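Local atomic coordinates of fibrillarin-like rRNA/tRNA 2'-O-methyltransferase (Aeropyrum pernix, PDB entry 4DF3), a protein that probably methylates ribose 2'-hydroxyls of rRNA and tRNA with S-adenosylmethionine as methyl donor, at sites chosen by a guide RNA in box C/D ribonucleoprotein particles. Residues E159-V165 with E200-L204; V145-L151 with F171-Y177. The protein carries 2 engineered substitutions. All blocks are in the same frame, centred on the assembly; numbering follows the deposited sequence.

Contact 1. Residues E159-V165 with E200-L204; sequences EQAAIVV and EIKTL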
# COMPACT_ATOMS: atom_id res chain seq x y z
N GLU A 159 14.25 -8.03 -9.23
CA GLU A 159 13.52 -9.28 -9.47
C GLU A 159 12.43 -9.51 -8.43
O GLU A 159 12.07 -10.67 -8.01
CB GLU A 159 14.50 -10.47 -9.61
CG GLU A 159 15.30 -10.39 -10.97
CD GLU A 159 16.25 -11.56 -11.17
OE1 GLU A 159 16.06 -12.63 -10.57
OE2 GLU A 159 17.22 -11.43 -11.96
N GLN A 160 11.77 -8.40 -8.14
CA GLN A 160 10.61 -8.43 -7.28
C GLN A 160 9.44 -9.18 -7.92
O GLN A 160 8.65 -9.85 -7.16
CB GLN A 160 10.25 -6.99 -6.89
CG GLN A 160 9.09 -6.94 -5.91
CD GLN A 160 8.86 -5.56 -5.40
OE1 GLN A 160 8.56 -5.39 -4.23
NE2 GLN A 160 9.06 -4.54 -6.25
N ALA A 161 9.32 -9.14 -9.27
CA ALA A 161 8.18 -9.76 -9.90
C ALA A 161 8.15 -11.27 -9.64
O ALA A 161 7.07 -11.81 -9.41
CB ALA A 161 8.09 -9.44 -11.38
N ALA A 162 9.31 -11.94 -9.68
CA ALA A 162 9.39 -13.38 -9.33
C ALA A 162 8.94 -13.64 -7.90
O ALA A 162 8.26 -14.63 -7.66
CB ALA A 162 10.85 -13.92 -9.54
N ILE A 163 9.29 -12.74 -6.98
CA ILE A 163 8.87 -12.89 -5.55
C ILE A 163 7.34 -12.75 -5.51
O ILE A 163 6.63 -13.53 -4.80
CB ILE A 163 9.52 -11.82 -4.67
CG1 ILE A 163 11.04 -12.02 -4.69
CG2 ILE A 163 8.87 -11.77 -3.21
CD1 ILE A 163 11.78 -10.93 -3.96
N VAL A 164 6.85 -11.71 -6.21
CA VAL A 164 5.38 -11.53 -6.31
C VAL A 164 4.66 -12.75 -6.84
O VAL A 164 3.64 -13.19 -6.22
CB VAL A 164 5.01 -10.29 -7.12
CG1 VAL A 164 3.49 -10.23 -7.48
CG2 VAL A 164 5.47 -9.00 -6.30
N VAL A 165 5.15 -13.30 -7.98
CA VAL A 165 4.44 -14.44 -8.58
C VAL A 165 4.39 -15.63 -7.63
O VAL A 165 3.38 -16.33 -7.52
CB VAL A 165 5.08 -14.76 -9.96
CG1 VAL A 165 4.67 -16.11 -10.46
CG2 VAL A 165 4.68 -13.62 -10.94
N GLU A 200 10.56 -7.37 -15.66
CA GLU A 200 9.62 -7.45 -14.50
C GLU A 200 8.22 -7.62 -14.99
O GLU A 200 7.48 -8.44 -14.49
CB GLU A 200 9.71 -6.22 -13.58
CG GLU A 200 11.01 -6.17 -12.89
CD GLU A 200 11.19 -7.35 -11.87
OE1 GLU A 200 10.62 -7.27 -10.79
OE2 GLU A 200 11.91 -8.32 -12.19
N ILE A 201 7.81 -6.80 -15.96
CA ILE A 201 6.40 -6.87 -16.39
C ILE A 201 6.13 -8.22 -17.03
O ILE A 201 5.04 -8.77 -16.88
CB ILE A 201 6.06 -5.74 -17.40
CG1 ILE A 201 6.35 -4.35 -16.79
CG2 ILE A 201 4.62 -5.90 -18.03
CD1 ILE A 201 5.28 -3.83 -15.85
N LYS A 202 7.10 -8.74 -17.79
CA LYS A 202 6.88 -10.00 -18.49
C LYS A 202 6.76 -11.14 -17.46
O LYS A 202 5.97 -12.05 -17.62
CB LYS A 202 8.02 -10.28 -19.48
CG LYS A 202 7.85 -11.61 -20.26
CD LYS A 202 8.79 -11.57 -21.53
CE LYS A 202 8.70 -12.79 -22.46
NZ LYS A 202 9.02 -14.06 -21.76
N THR A 203 7.55 -11.05 -16.41
CA THR A 203 7.51 -12.05 -15.31
C THR A 203 6.12 -12.07 -14.69
O THR A 203 5.56 -13.13 -14.43
CB THR A 203 8.64 -11.73 -14.30
OG1 THR A 203 9.90 -11.83 -14.98
CG2 THR A 203 8.66 -12.68 -13.13
N LEU A 204 5.51 -10.89 -14.51
CA LEU A 204 4.19 -10.83 -13.95
C LEU A 204 3.21 -11.49 -14.92
O LEU A 204 2.38 -12.29 -14.51
CB LEU A 204 3.75 -9.36 -13.65
CG LEU A 204 4.62 -8.71 -12.56
CD1 LEU A 204 4.25 -7.20 -12.39
CD2 LEU A 204 4.41 -9.42 -11.19
O HOH W 1 10.55 -5.02 -9.37
O HOH W 2 11.61 -10.92 -11.23
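Glu200 reaches over from helix 195-206 and sets its carboxylate against the first turn of helix 160-171, where OE1 accepts a hydrogen bond from the backbone N of Ala161 at 2.7 Å. The N-H is met on the syn side of OE1, 29° out of the carboxylate plane, with an angle of 151° at the hydrogen. Gln160 N also lies close to OE1, but its angle is too poor for a bond. A bend at chi2 curls the Glu200 chain back toward the neighbouring helix. Water 1 donates a second hydrogen bond to OE1, and water 2 joins the other oxygen to the helix end, donating to Glu200 OE2 at 2.8 Å and accepting from Ala162 N at 3.0 Å. A carboxylate beside the amino-terminal N-H groups of a helix probably gains from the helix dipole, which would tend to stabilise its negative charge.

Farther along the two helices, toward their C-terminal ends, the contact turns apolar. Ala161 CB lies 3.7 Å from Thr203 CG2 and equally near Leu204 CD2, and the same leucine methyl is 3.9 Å from Val164 CG1. The short side chain of Ala161, packed against Thr203 and Leu204, is consistent with the 8.5 Å approach of the two segment axes, which run nearly parallel at -15°, as neighbouring helices on one face of a Rossmann-like methyltransferase sheet can. Val165 CG2 rests against the backbone of the second helix, 3.6 Å from Thr203 O. Thr203 turns its methyl to Ala161, while its hydroxyl is hydrogen-bonded to Arg199 O within its own helix.

Farther out, Val164 packs on Met178 and Met180 of strand 176-183, and Leu204 on Ile227 of strand 224-229. The amide of Gln160 is fixed by Val155 N, in the S-adenosylmethionine-binding segment, and by Ala181 O.

Contact 2. Residues V145-L151 with F171-Y177; sequences VEGVDGL and FLRDGGY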
# COMPACT_ATOMS: atom_id res chain seq x y z
N VAL A 145 -0.50 -17.48 6.80
CA VAL A 145 -1.17 -16.59 5.84
C VAL A 145 -2.24 -17.33 5.11
O VAL A 145 -1.96 -18.29 4.38
CB VAL A 145 -0.22 -15.96 4.80
CG1 VAL A 145 -1.02 -15.06 3.80
CG2 VAL A 145 0.84 -15.12 5.47
N GLU A 146 -3.49 -16.89 5.30
CA GLU A 146 -4.64 -17.43 4.59
C GLU A 146 -4.72 -16.85 3.17
O GLU A 146 -3.85 -16.04 2.77
CB GLU A 146 -5.94 -17.04 5.36
CG GLU A 146 -6.29 -15.50 5.38
CD GLU A 146 -7.50 -15.20 6.26
OE1 GLU A 146 -8.47 -16.01 6.29
OE2 GLU A 146 -7.47 -14.18 6.97
N GLY A 147 -5.73 -17.26 2.41
CA GLY A 147 -6.09 -16.65 1.13
C GLY A 147 -6.24 -15.13 1.29
O GLY A 147 -6.90 -14.62 2.23
N VAL A 148 -5.67 -14.39 0.35
CA VAL A 148 -5.81 -12.95 0.44
C VAL A 148 -6.54 -12.35 -0.74
O VAL A 148 -6.46 -12.87 -1.84
CB VAL A 148 -4.42 -12.30 0.57
CG1 VAL A 148 -3.82 -12.69 1.98
CG2 VAL A 148 -3.48 -12.71 -0.56
N ASP A 149 -7.20 -11.24 -0.48
CA ASP A 149 -7.91 -10.50 -1.52
C ASP A 149 -6.96 -9.70 -2.39
O ASP A 149 -7.28 -9.40 -3.56
CB ASP A 149 -8.88 -9.58 -0.89
CG ASP A 149 -9.96 -10.35 -0.12
OD1 ASP A 149 -10.76 -10.97 -0.80
OD2 ASP A 149 -9.94 -10.36 1.10
N GLY A 150 -5.80 -9.34 -1.82
CA GLY A 150 -4.84 -8.49 -2.56
C GLY A 150 -3.41 -8.76 -2.06
O GLY A 150 -3.20 -9.28 -0.93
N LEU A 151 -2.48 -8.40 -2.89
CA LEU A 151 -1.03 -8.58 -2.61
C LEU A 151 -0.40 -7.25 -2.97
O LEU A 151 -0.54 -6.75 -4.05
CB LEU A 151 -0.47 -9.72 -3.46
CG LEU A 151 0.98 -10.11 -3.17
CD1 LEU A 151 1.25 -11.39 -3.98
CD2 LEU A 151 2.01 -9.04 -3.51
N PHE A 171 -1.01 -17.75 -2.26
CA PHE A 171 -1.98 -17.03 -1.39
C PHE A 171 -3.09 -16.22 -2.07
O PHE A 171 -4.03 -15.88 -1.41
CB PHE A 171 -1.22 -16.03 -0.48
CG PHE A 171 -0.15 -16.69 0.38
CD1 PHE A 171 -0.50 -17.70 1.28
CD2 PHE A 171 1.21 -16.40 0.19
CE1 PHE A 171 0.54 -18.35 2.06
CE2 PHE A 171 2.24 -16.98 0.94
CZ PHE A 171 1.90 -17.98 1.91
N LEU A 172 -2.87 -15.75 -3.29
CA LEU A 172 -3.75 -14.72 -3.81
C LEU A 172 -5.02 -15.37 -4.39
O LEU A 172 -4.92 -16.27 -5.23
CB LEU A 172 -3.02 -13.86 -4.88
CG LEU A 172 -3.80 -12.67 -5.49
CD1 LEU A 172 -4.05 -11.68 -4.40
CD2 LEU A 172 -2.92 -12.00 -6.59
N ARG A 173 -6.17 -14.89 -3.93
CA ARG A 173 -7.46 -15.41 -4.46
C ARG A 173 -7.57 -15.18 -5.94
O ARG A 173 -6.92 -14.27 -6.52
CB ARG A 173 -8.65 -14.78 -3.73
CG ARG A 173 -8.76 -15.16 -2.25
CD ARG A 173 -10.00 -14.54 -1.62
NE ARG A 173 -11.18 -14.76 -2.44
CZ ARG A 173 -11.99 -15.83 -2.28
NH1 ARG A 173 -11.71 -16.72 -1.32
NH2 ARG A 173 -13.02 -16.01 -3.12
N ASP A 174 -8.40 -16.01 -6.57
CA ASP A 174 -8.81 -15.81 -7.95
C ASP A 174 -9.40 -14.38 -8.08
O ASP A 174 -10.22 -14.00 -7.28
CB ASP A 174 -9.84 -16.90 -8.31
CG ASP A 174 -10.57 -16.64 -9.61
OD1 ASP A 174 -9.88 -16.45 -10.62
OD2 ASP A 174 -11.86 -16.62 -9.63
N GLY A 175 -8.85 -13.59 -9.00
CA GLY A 175 -9.21 -12.20 -9.25
C GLY A 175 -8.65 -11.21 -8.23
O GLY A 175 -8.98 -10.03 -8.32
N GLY A 176 -7.85 -11.69 -7.27
CA GLY A 176 -7.22 -10.81 -6.29
C GLY A 176 -6.37 -9.75 -7.00
O GLY A 176 -5.86 -10.01 -8.08
N TYR A 177 -6.21 -8.59 -6.39
CA TYR A 177 -5.39 -7.54 -6.99
C TYR A 177 -3.94 -7.63 -6.55
O TYR A 177 -3.62 -8.14 -5.48
CB TYR A 177 -5.95 -6.19 -6.59
CG TYR A 177 -6.13 -5.90 -5.10
CD1 TYR A 177 -5.09 -5.34 -4.34
CD2 TYR A 177 -7.39 -6.22 -4.43
CE1 TYR A 177 -5.25 -5.04 -3.00
CE2 TYR A 177 -7.55 -5.92 -3.06
CZ TYR A 177 -6.47 -5.36 -2.34
OH TYR A 177 -6.62 -5.03 -1.00
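Strand 148-153, a central parallel strand of the Rossmann-like sheet, pairs here with the chain leaving helix 160-171, first at Leu172 and then, past a type II turn from Arg173 to Gly176, at Tyr177. Val148 is held through both its N-H and its C=O: its N donates to Phe171 O at 2.8 Å, and its O accepts from Arg173 N at 2.9 Å. Beyond the corner at Asp149, Tyr177 N bonds to Asp149 O (3.1 Å) and Leu151 N to Tyr177 O (2.8 Å).

Val145 CG1 sits over one face of the Phe171 ring, offset toward its rim, 4.0 Å from the centroid. The Tyr177 ring folds back over its bridge partner because chi1, 54°, places CG between the backbone N and carbonyl carbon; Gly150 CA lies 3.4 Å from the centroid, 9° off the normal, where a side chain would collide with the ring. With an alanine in place of Tyr177, Gly150 CA would probably lose the ring that lies over it, and Asp79 the hydroxyl to which it is hydrogen-bonded. Strand, helix and returning parallel strand form the beta-alpha-beta crossover of Rossmann-like methyltransferases.

Both contacts involve the same crossover: contact 2 pairs the strands at its two ends, while contact 1 lays the intervening helix 160-171 against helix 195-206. They meet where Val164 O lies 3.7 Å from Leu151 CD1, their centres being 16 Å apart. Contact 1 is mostly buried and rests on side chains, with one direct hydrogen bond from a helix end to a carboxylate, two waters and a small aliphatic patch. Contact 2, partly buried, is held by four backbone hydrogen bonds, with CH-pi contacts beside them and Arg173 at its exposed margin. Contact 1 also lies nearer the cofactor, the Gln160 side chain being about 7 Å from S-adenosylmethionine against about 11 Å for Leu151.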